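DUF1491 domain-containing protein (Caulobacter crescentus, PDB 4GOQ) is of unknown function, a small single-chain alpha+beta protein of the DUF1491 family with a mixed beta-sheet and two main helices. Local coordinates at residues L4-V10 with D31-V37. Residues are numbered along the deposited sequence.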
ATOM      1  N   LEU A   4       8.184  -0.678 -15.064  1.00 40.83           N
ATOM      2  CA  LEU A   4       7.585   0.608 -14.755  1.00 35.29           C
ATOM      3  C   LEU A   4       8.178   1.234 -13.494  1.00 32.41           C
ATOM      4  O   LEU A   4       8.238   0.570 -12.465  1.00 31.39           O
ATOM      5  CB  LEU A   4       6.074   0.401 -14.570  1.00 34.16           C
ATOM      6  CG  LEU A   4       5.214   1.658 -14.478  1.00 37.97           C
ATOM      7  CD1 LEU A   4       5.229   2.403 -15.786  1.00 37.60           C
ATOM      8  CD2 LEU A   4       3.793   1.304 -14.175  1.00 40.38           C
ATOM      9  N   SER A   5       8.574   2.520 -13.568  1.00 26.36           N
ATOM     10  CA  SER A   5       9.106   3.233 -12.395  1.00 25.77           C
ATOM     11  C   SER A   5       8.054   3.307 -11.329  1.00 26.34           C
ATOM     12  O   SER A   5       6.892   3.521 -11.636  1.00 25.91           O
ATOM     13  CB  SER A   5       9.587   4.636 -12.765  1.00 28.95           C
ATOM     14  OG  SER A   5      10.756   4.532 -13.556  1.00 34.57           O
ATOM     15  N   THR A   6       8.444   3.093 -10.067  1.00 23.31           N
ATOM     16  CA  THR A   6       7.512   3.096  -8.935  1.00 23.43           C
ATOM     17  C   THR A   6       6.709   4.398  -8.831  1.00 26.25           C
ATOM     18  O   THR A   6       5.506   4.340  -8.563  1.00 25.85           O
ATOM     19  CB  THR A   6       8.264   2.816  -7.627  1.00 26.02           C
ATOM     20  OG1 THR A   6       8.950   1.574  -7.779  1.00 27.98           O
ATOM     21  CG2 THR A   6       7.325   2.760  -6.433  1.00 22.81           C
ATOM     22  N   ASP A   7       7.356   5.562  -9.040  1.00 23.02           N
ATOM     23  CA  ASP A   7       6.660   6.847  -8.890  1.00 22.96           C
ATOM     24  C   ASP A   7       5.513   6.979  -9.903  1.00 24.41           C
ATOM     25  O   ASP A   7       4.496   7.576  -9.585  1.00 24.55           O
ATOM     26  CB  ASP A   7       7.652   8.035  -9.000  1.00 26.18           C
ATOM     27  CG  ASP A   7       8.220   8.280 -10.387  1.00 32.24           C
ATOM     28  OD1 ASP A   7       8.651   7.307 -11.034  1.00 31.00           O
ATOM     29  OD2 ASP A   7       8.292   9.455 -10.797  1.00 37.15           O
ATOM     30  N   ILE A   8       5.657   6.390 -11.111  1.00 21.10           N
ATOM     31  CA  ILE A   8       4.573   6.403 -12.122  1.00 19.26           C
ATOM     32  C   ILE A   8       3.377   5.580 -11.587  1.00 22.34           C
ATOM     33  O   ILE A   8       2.219   5.995 -11.678  1.00 21.63           O
ATOM     34  CB  ILE A   8       5.113   5.878 -13.479  1.00 21.24           C
ATOM     35  CG1 ILE A   8       6.161   6.883 -14.060  1.00 21.84           C
ATOM     36  CG2 ILE A   8       3.969   5.671 -14.510  1.00 22.84           C
ATOM     37  CD1 ILE A   8       6.923   6.383 -15.312  1.00 26.11           C
ATOM     38  N   TRP A   9       3.672   4.409 -11.082  1.00 20.72           N
ATOM     39  CA  TRP A   9       2.672   3.499 -10.526  1.00 21.59           C
ATOM     40  C   TRP A   9       1.978   4.150  -9.300  1.00 26.05           C
ATOM     41  O   TRP A   9       0.753   4.046  -9.134  1.00 25.81           O
ATOM     42  CB  TRP A   9       3.369   2.169 -10.160  1.00 21.39           C
ATOM     43  CG  TRP A   9       2.419   1.134  -9.606  1.00 22.37           C
ATOM     44  CD1 TRP A   9       1.767   0.153 -10.311  1.00 25.16           C
ATOM     45  CD2 TRP A   9       1.934   1.057  -8.258  1.00 21.97           C
ATOM     46  NE1 TRP A   9       0.929  -0.557  -9.465  1.00 24.06           N
ATOM     47  CE2 TRP A   9       1.006  -0.010  -8.203  1.00 24.58           C
ATOM     48  CE3 TRP A   9       2.208   1.785  -7.074  1.00 23.30           C
ATOM     49  CZ2 TRP A   9       0.336  -0.357  -7.020  1.00 23.13           C
ATOM     50  CZ3 TRP A   9       1.527   1.458  -5.909  1.00 24.63           C
ATOM     51  CH2 TRP A   9       0.634   0.374  -5.876  1.00 24.55           C
ATOM     52  N   VAL A  10       2.756   4.814  -8.437  1.00 23.82           N
ATOM     53  CA  VAL A  10       2.201   5.484  -7.255  1.00 23.70           C
ATOM     54  C   VAL A  10       1.276   6.642  -7.696  1.00 27.29           C
ATOM     55  O   VAL A  10       0.175   6.765  -7.148  1.00 23.61           O
ATOM     56  CB  VAL A  10       3.299   5.930  -6.243  1.00 26.97           C
ATOM     57  CG1 VAL A  10       2.697   6.752  -5.094  1.00 27.23           C
ATOM     58  CG2 VAL A  10       4.054   4.711  -5.679  1.00 25.89           C
ATOM     59  N   ASP A  31      12.560   5.094  -3.322  1.00 26.41           N
ATOM     60  CA  ASP A  31      13.331   5.170  -4.563  1.00 27.25           C
ATOM     61  C   ASP A  31      12.382   5.255  -5.770  1.00 28.72           C
ATOM     62  O   ASP A  31      11.518   4.393  -5.945  1.00 28.25           O
ATOM     63  CB  ASP A  31      14.314   3.979  -4.720  1.00 29.76           C
ATOM     64  CG  ASP A  31      15.135   4.053  -6.003  1.00 37.02           C
ATOM     65  OD1 ASP A  31      15.997   4.944  -6.099  1.00 39.10           O
ATOM     66  OD2 ASP A  31      14.830   3.291  -6.956  1.00 34.51           O
ATOM     67  N   ALA A  32      12.531   6.332  -6.581  1.00 25.94           N
ATOM     68  CA  ALA A  32      11.619   6.622  -7.699  1.00 25.88           C
ATOM     69  C   ALA A  32      11.520   5.489  -8.726  1.00 29.01           C
ATOM     70  O   ALA A  32      10.435   5.219  -9.232  1.00 27.58           O
ATOM     71  CB  ALA A  32      12.077   7.898  -8.421  1.00 27.82           C
ATOM     72  N   ARG A  33      12.649   4.884  -9.091  1.00 27.67           N
ATOM     73  CA  ARG A  33      12.641   3.900 -10.180  1.00 28.49           C
ATOM     74  C   ARG A  33      12.306   2.470  -9.737  1.00 33.51           C
ATOM     75  O   ARG A  33      11.594   1.783 -10.457  1.00 34.05           O
ATOM     76  CB  ARG A  33      14.001   3.907 -10.891  1.00 28.97           C
ATOM     77  CG  ARG A  33      14.165   5.169 -11.757  1.00 39.41           C
ATOM     78  CD  ARG A  33      15.484   5.269 -12.510  1.00 48.26           C
ATOM     79  NE  ARG A  33      15.683   6.626 -13.022  1.00 54.96           N
ATOM     80  CZ  ARG A  33      15.223   7.065 -14.192  1.00 67.93           C
ATOM     81  NH1 ARG A  33      14.563   6.245 -15.005  1.00 54.15           N
ATOM     82  NH2 ARG A  33      15.430   8.322 -14.563  1.00 55.51           N
ATOM     83  N   ALA A  34      12.814   2.018  -8.593  1.00 29.04           N
ATOM     84  CA  ALA A  34      12.685   0.610  -8.228  1.00 28.81           C
ATOM     85  C   ALA A  34      12.290   0.360  -6.792  1.00 30.43           C
ATOM     86  O   ALA A  34      12.354  -0.788  -6.356  1.00 29.76           O
ATOM     87  CB  ALA A  34      14.015  -0.100  -8.508  1.00 31.14           C
ATOM     88  N   GLY A  35      11.884   1.393  -6.059  1.00 26.18           N
ATOM     89  CA  GLY A  35      11.496   1.187  -4.671  1.00 24.46           C
ATOM     90  C   GLY A  35      10.252   0.332  -4.518  1.00 28.71           C
ATOM     91  O   GLY A  35       9.288   0.455  -5.294  1.00 27.16           O
ATOM     92  N   ALA A  36      10.265  -0.549  -3.505  1.00 25.95           N
ATOM     93  CA  ALA A  36       9.098  -1.363  -3.152  1.00 25.67           C
ATOM     94  C   ALA A  36       8.003  -0.459  -2.594  1.00 28.81           C
ATOM     95  O   ALA A  36       8.287   0.674  -2.224  1.00 28.27           O
ATOM     96  CB  ALA A  36       9.491  -2.390  -2.118  1.00 27.25           C
ATOM     97  N   VAL A  37       6.770  -0.957  -2.481  1.00 26.14           N
ATOM     98  CA  VAL A  37       5.641  -0.170  -1.981  1.00 24.52           C
ATOM     99  C   VAL A  37       4.858  -0.934  -0.907  1.00 28.34           C
ATOM    100  O   VAL A  37       4.596  -2.125  -1.066  1.00 28.36           O
ATOM    101  CB  VAL A  37       4.659   0.255  -3.125  1.00 27.95           C
ATOM    102  CG1 VAL A  37       3.518   1.125  -2.587  1.00 28.15           C
ATOM    103  CG2 VAL A  37       5.376   0.989  -4.265  1.00 27.60           C
TER
HETATM  104  O   HOH W   1      11.278  -0.271 -11.785  1.00 51.92           O
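A loop docks on the amino end of a helix here: residues 31-37, the later part of the connection from strand 23-28 into strand 37-43, lay their carbonyls against the first turn of helix 6-19. Ser5 holds the N-cap position, but its side chain makes no capping bond; backbone oxygens of the loop meet the first amides of the helix instead. Asp7 N donates to Ala32 O (3.1 Å), and Thr6 N makes a weak bond to Arg33 O (3.4 Å). Ser5 CA adds a CH...O contact to Arg33 O (3.5 Å), and water 1 lies between Leu4 O (3.2 Å) and Arg33 O (2.5 Å). Thr6 is the centre of the contact. Its OG1 donates to Gly35 O (2.7 Å), while its methyl CG2 packs on Val37 CG2 (3.4 Å), so one side chain serves both the polar loop and the apolar core. Val37, at the start of its strand, also touches Trp9 (Trp9 CZ3 to Val37 CG1, 3.9 Å) and Val10 (CG2 to CG2, 4.2 Å). Trp91 of the adjoining strand 91-97 extends this apolar patch against Thr6 and Val10, and Trp9 NE1 bonds to Glu106. The loop holds its own shape through an Asx motif, Ala34 N to Asp31 OD2 (2.9 Å), and a backbone bond from Gly35 N to Asp31 O (3.0 Å), a turn that brings the carbonyls of Ala32 and Arg33 to the helix end. The docking thus mixes main-chain amide-to-carbonyl bonds with apolar contact at Val37, and the Thr6 hydroxyl is the one side-chain group that hydrogen-bonds directly across.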